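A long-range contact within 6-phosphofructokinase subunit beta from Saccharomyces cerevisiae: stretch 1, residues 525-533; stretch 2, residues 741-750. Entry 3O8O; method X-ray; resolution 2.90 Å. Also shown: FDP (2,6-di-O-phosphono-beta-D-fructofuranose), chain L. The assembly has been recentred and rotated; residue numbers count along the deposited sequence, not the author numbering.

Stretch 1 525-533: SNNVPGTEY
Stretch 2, residues 741-750: MRMPKVIHWQ

Both stretches reach one FDP phosphate, and Arg742 NH1 lies 2.9 Å from FDP P1, too close for a non-bonded contact. Arg742 (43/50; chi1 m, chi2 t, chi3 m, chi4 145°) presents one guanidinium face to Asn527 ND2 and its edge to the phosphate; Arg742 NH2 makes a weak hydrogen bond to FDP O1P at 3.0 Å. From stretch 1, Ser525 OG, chi1 m, donates to FDP O2P at 2.5 Å.

The two loops, more than 200 residues apart in sequence, meet without a shared strand or helix, and a single hydrogen bond crosses between them: Asn527 ND2 donates to the backbone Arg742 O at 2.8 Å, with an N-H...O angle of 155°. Asn527 takes chi1 p (64°) and chi2 -46°, and sits at phi/psi -105/5, just after Asn526 at 60/46.

Asn527 also serves through its main chain. Asn527 O receives a CA-H...O contact from Met743 CA at 3.3 Å and lies 3.0 Å from Pro744 CD: two successive residues place carbons against this acceptor, and Pro744 has no N-H to offer it. Met743 is extended (-172/161; chi p, t, m). The CA atoms of Asn527 and Met743 are 4.9 Å apart, as are those of Pro529 and Pro744, and the pairing advances in the same sense along both chains. Both prolines are extended (-56/151 and -49/151), with C-gamma exo pucker in Pro529 and endo in Pro744, and Pro529 CG packs 4.0 Å from Pro744 CD.

Farther along, the CA atoms of Glu532 and His748 are 7.8 Å apart, and the His748 side chain reaches across, pointing toward stretch 1 with chi1 p (72°) and chi2 -94°. Glu532 CG covers one ring face, and Glu532 CB is 3.8 Å from His748 NE2, while Asn526 ND2 approaches the edge, 3.9 Å from His748 CE1. Asn526 is chi1 t; Asn526 ND2 makes a weak hydrogen bond to Glu532 O at 3.3 Å, within its own stretch.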

# COMPACT_ATOMS: atom_id res chain seq x y z
N SER B 525 23.32 0.58 -8.77
CA SER B 525 22.77 1.92 -8.75
C SER B 525 23.75 3.01 -9.11
O SER B 525 23.34 4.09 -9.55
CB SER B 525 22.21 2.23 -7.38
OG SER B 525 21.43 1.16 -6.96
N ASN B 526 25.04 2.76 -8.88
CA ASN B 526 26.09 3.74 -9.16
C ASN B 526 25.85 5.01 -8.34
O ASN B 526 25.95 6.13 -8.84
CB ASN B 526 26.13 4.06 -10.66
CG ASN B 526 27.44 4.67 -11.09
OD1 ASN B 526 28.51 4.18 -10.71
ND2 ASN B 526 27.39 5.73 -11.88
N ASN B 527 25.55 4.80 -7.06
CA ASN B 527 25.26 5.90 -6.13
C ASN B 527 26.38 6.23 -5.15
O ASN B 527 26.21 7.07 -4.25
CB ASN B 527 23.98 5.60 -5.33
CG ASN B 527 24.11 4.36 -4.44
OD1 ASN B 527 24.59 3.31 -4.86
ND2 ASN B 527 23.65 4.49 -3.20
N VAL B 528 27.52 5.57 -5.30
CA VAL B 528 28.64 5.81 -4.41
C VAL B 528 29.53 6.93 -4.90
O VAL B 528 30.14 6.81 -5.96
CB VAL B 528 29.47 4.56 -4.25
CG1 VAL B 528 30.69 4.86 -3.40
CG2 VAL B 528 28.63 3.48 -3.61
N PRO B 529 29.63 8.02 -4.12
CA PRO B 529 30.44 9.20 -4.45
C PRO B 529 31.88 8.83 -4.71
O PRO B 529 32.37 7.87 -4.15
CB PRO B 529 30.31 10.06 -3.20
CG PRO B 529 29.03 9.64 -2.61
CD PRO B 529 29.07 8.16 -2.77
N GLY B 530 32.55 9.60 -5.55
CA GLY B 530 33.94 9.35 -5.82
C GLY B 530 34.23 8.51 -7.04
O GLY B 530 35.34 8.04 -7.22
N THR B 531 33.23 8.29 -7.89
CA THR B 531 33.48 7.50 -9.10
C THR B 531 32.36 7.72 -10.09
O THR B 531 31.33 8.29 -9.75
CB THR B 531 33.63 5.97 -8.78
OG1 THR B 531 34.10 5.29 -9.95
CG2 THR B 531 32.30 5.36 -8.37
N GLU B 532 32.57 7.30 -11.33
CA GLU B 532 31.55 7.45 -12.36
C GLU B 532 31.09 6.08 -12.76
O GLU B 532 30.22 5.93 -13.61
CB GLU B 532 32.12 8.16 -13.59
CG GLU B 532 32.73 9.50 -13.29
CD GLU B 532 33.15 10.22 -14.54
OE1 GLU B 532 33.97 9.66 -15.31
OE2 GLU B 532 32.66 11.36 -14.74
N TYR B 533 31.70 5.06 -12.16
CA TYR B 533 31.29 3.71 -12.46
C TYR B 533 31.45 2.76 -11.32
O TYR B 533 32.56 2.30 -11.08
CB TYR B 533 32.10 3.14 -13.62
CG TYR B 533 31.63 1.75 -13.98
CD1 TYR B 533 30.53 1.57 -14.80
CD2 TYR B 533 32.23 0.63 -13.42
CE1 TYR B 533 30.03 0.32 -15.07
CE2 TYR B 533 31.74 -0.64 -13.68
CZ TYR B 533 30.63 -0.79 -14.51
OH TYR B 533 30.11 -2.05 -14.79
N MET B 741 20.57 10.81 1.86
CA MET B 741 19.92 10.06 0.78
C MET B 741 20.84 9.08 0.05
O MET B 741 20.63 8.75 -1.11
CB MET B 741 19.37 11.02 -0.26
CG MET B 741 18.48 12.07 0.30
SD MET B 741 17.61 12.82 -1.04
CE MET B 741 16.20 11.73 -1.11
N ARG B 742 21.87 8.62 0.75
CA ARG B 742 22.83 7.66 0.21
C ARG B 742 23.31 7.89 -1.21
O ARG B 742 23.27 6.97 -2.01
CB ARG B 742 22.30 6.23 0.30
CG ARG B 742 21.99 5.76 1.72
CD ARG B 742 22.03 4.26 1.76
NE ARG B 742 21.41 3.77 0.56
CZ ARG B 742 21.79 2.68 -0.09
NH1 ARG B 742 21.15 2.31 -1.20
NH2 ARG B 742 22.80 1.96 0.38
N MET B 743 23.75 9.10 -1.52
CA MET B 743 24.30 9.34 -2.84
C MET B 743 24.94 10.70 -3.04
O MET B 743 24.70 11.63 -2.29
CB MET B 743 23.26 9.09 -3.90
CG MET B 743 22.28 10.16 -4.14
SD MET B 743 21.41 9.38 -5.51
CE MET B 743 22.55 9.60 -6.89
N PRO B 744 25.79 10.82 -4.07
CA PRO B 744 26.50 12.05 -4.39
C PRO B 744 25.64 13.29 -4.43
O PRO B 744 24.46 13.22 -4.74
CB PRO B 744 27.14 11.74 -5.73
CG PRO B 744 26.22 10.77 -6.32
CD PRO B 744 25.93 9.86 -5.17
N LYS B 745 26.26 14.42 -4.12
CA LYS B 745 25.56 15.70 -4.12
C LYS B 745 25.39 16.19 -5.55
O LYS B 745 24.43 16.86 -5.88
CB LYS B 745 26.36 16.72 -3.29
CG LYS B 745 25.50 17.80 -2.64
N VAL B 746 26.33 15.83 -6.41
CA VAL B 746 26.27 16.26 -7.79
C VAL B 746 25.96 15.06 -8.70
O VAL B 746 26.62 14.03 -8.59
CB VAL B 746 27.64 16.87 -8.24
CG1 VAL B 746 27.59 17.22 -9.68
CG2 VAL B 746 27.97 18.11 -7.44
N ILE B 747 24.97 15.18 -9.58
CA ILE B 747 24.67 14.09 -10.51
C ILE B 747 25.43 14.33 -11.80
O ILE B 747 25.42 15.45 -12.31
CB ILE B 747 23.19 13.99 -10.83
CG1 ILE B 747 22.53 15.36 -10.78
CG2 ILE B 747 22.52 13.04 -9.87
CD1 ILE B 747 21.09 15.33 -11.24
N HIS B 748 26.08 13.30 -12.34
CA HIS B 748 26.84 13.51 -13.54
C HIS B 748 26.26 13.03 -14.86
O HIS B 748 27.02 12.83 -15.81
CB HIS B 748 28.25 12.94 -13.37
CG HIS B 748 28.31 11.44 -13.36
ND1 HIS B 748 28.28 10.70 -12.19
CD2 HIS B 748 28.42 10.54 -14.37
CE1 HIS B 748 28.37 9.41 -12.49
NE2 HIS B 748 28.45 9.29 -13.80
N TRP B 749 24.93 12.89 -14.96
CA TRP B 749 24.38 12.42 -16.24
C TRP B 749 23.11 13.10 -16.72
O TRP B 749 22.41 12.58 -17.61
CB TRP B 749 24.12 10.92 -16.17
CG TRP B 749 23.27 10.65 -15.02
CD1 TRP B 749 21.94 10.96 -14.88
CD2 TRP B 749 23.69 10.14 -13.76
NE1 TRP B 749 21.51 10.68 -13.60
CE2 TRP B 749 22.57 10.17 -12.89
CE3 TRP B 749 24.92 9.66 -13.27
CZ2 TRP B 749 22.64 9.75 -11.56
CZ3 TRP B 749 24.99 9.24 -11.95
CH2 TRP B 749 23.85 9.29 -11.11
N GLN B 750 22.84 14.27 -16.17
CA GLN B 750 21.64 15.02 -16.51
C GLN B 750 21.60 15.40 -17.98
O GLN B 750 20.52 15.57 -18.55
CB GLN B 750 21.56 16.28 -15.63
CG GLN B 750 20.15 16.82 -15.45
CD GLN B 750 19.22 15.87 -14.69
OE1 GLN B 750 17.99 16.06 -14.66
NE2 GLN B 750 19.79 14.84 -14.06
P1 FDP L . 21.46 0.34 -3.26
O1P FDP L . 22.47 0.50 -2.18
O2P FDP L . 22.15 0.30 -4.71
O3P FDP L . 20.43 1.57 -3.29
O1 FDP L . 18.19 -0.68 -5.89
C1 FDP L . 19.03 -0.25 -4.81
C2 FDP L . 19.67 -1.45 -4.12
O2 FDP L . 20.62 -1.03 -3.13
C3 FDP L . 20.31 -2.37 -5.16
O3 FDP L . 21.73 -2.33 -4.99
C4 FDP L . 19.79 -3.75 -4.75
O4 FDP L . 19.69 -4.56 -5.92
C5 FDP L . 18.40 -3.36 -4.26
O5 FDP L . 18.67 -2.21 -3.44
C6 FDP L . 17.71 -4.42 -3.40
O6 FDP L . 18.37 -4.58 -2.15
P2 FDP L . 17.63 -5.29 -0.90
O4P FDP L . 18.39 -5.12 0.35
O5P FDP L . 16.15 -4.68 -0.81
O6P FDP L . 17.46 -6.83 -1.33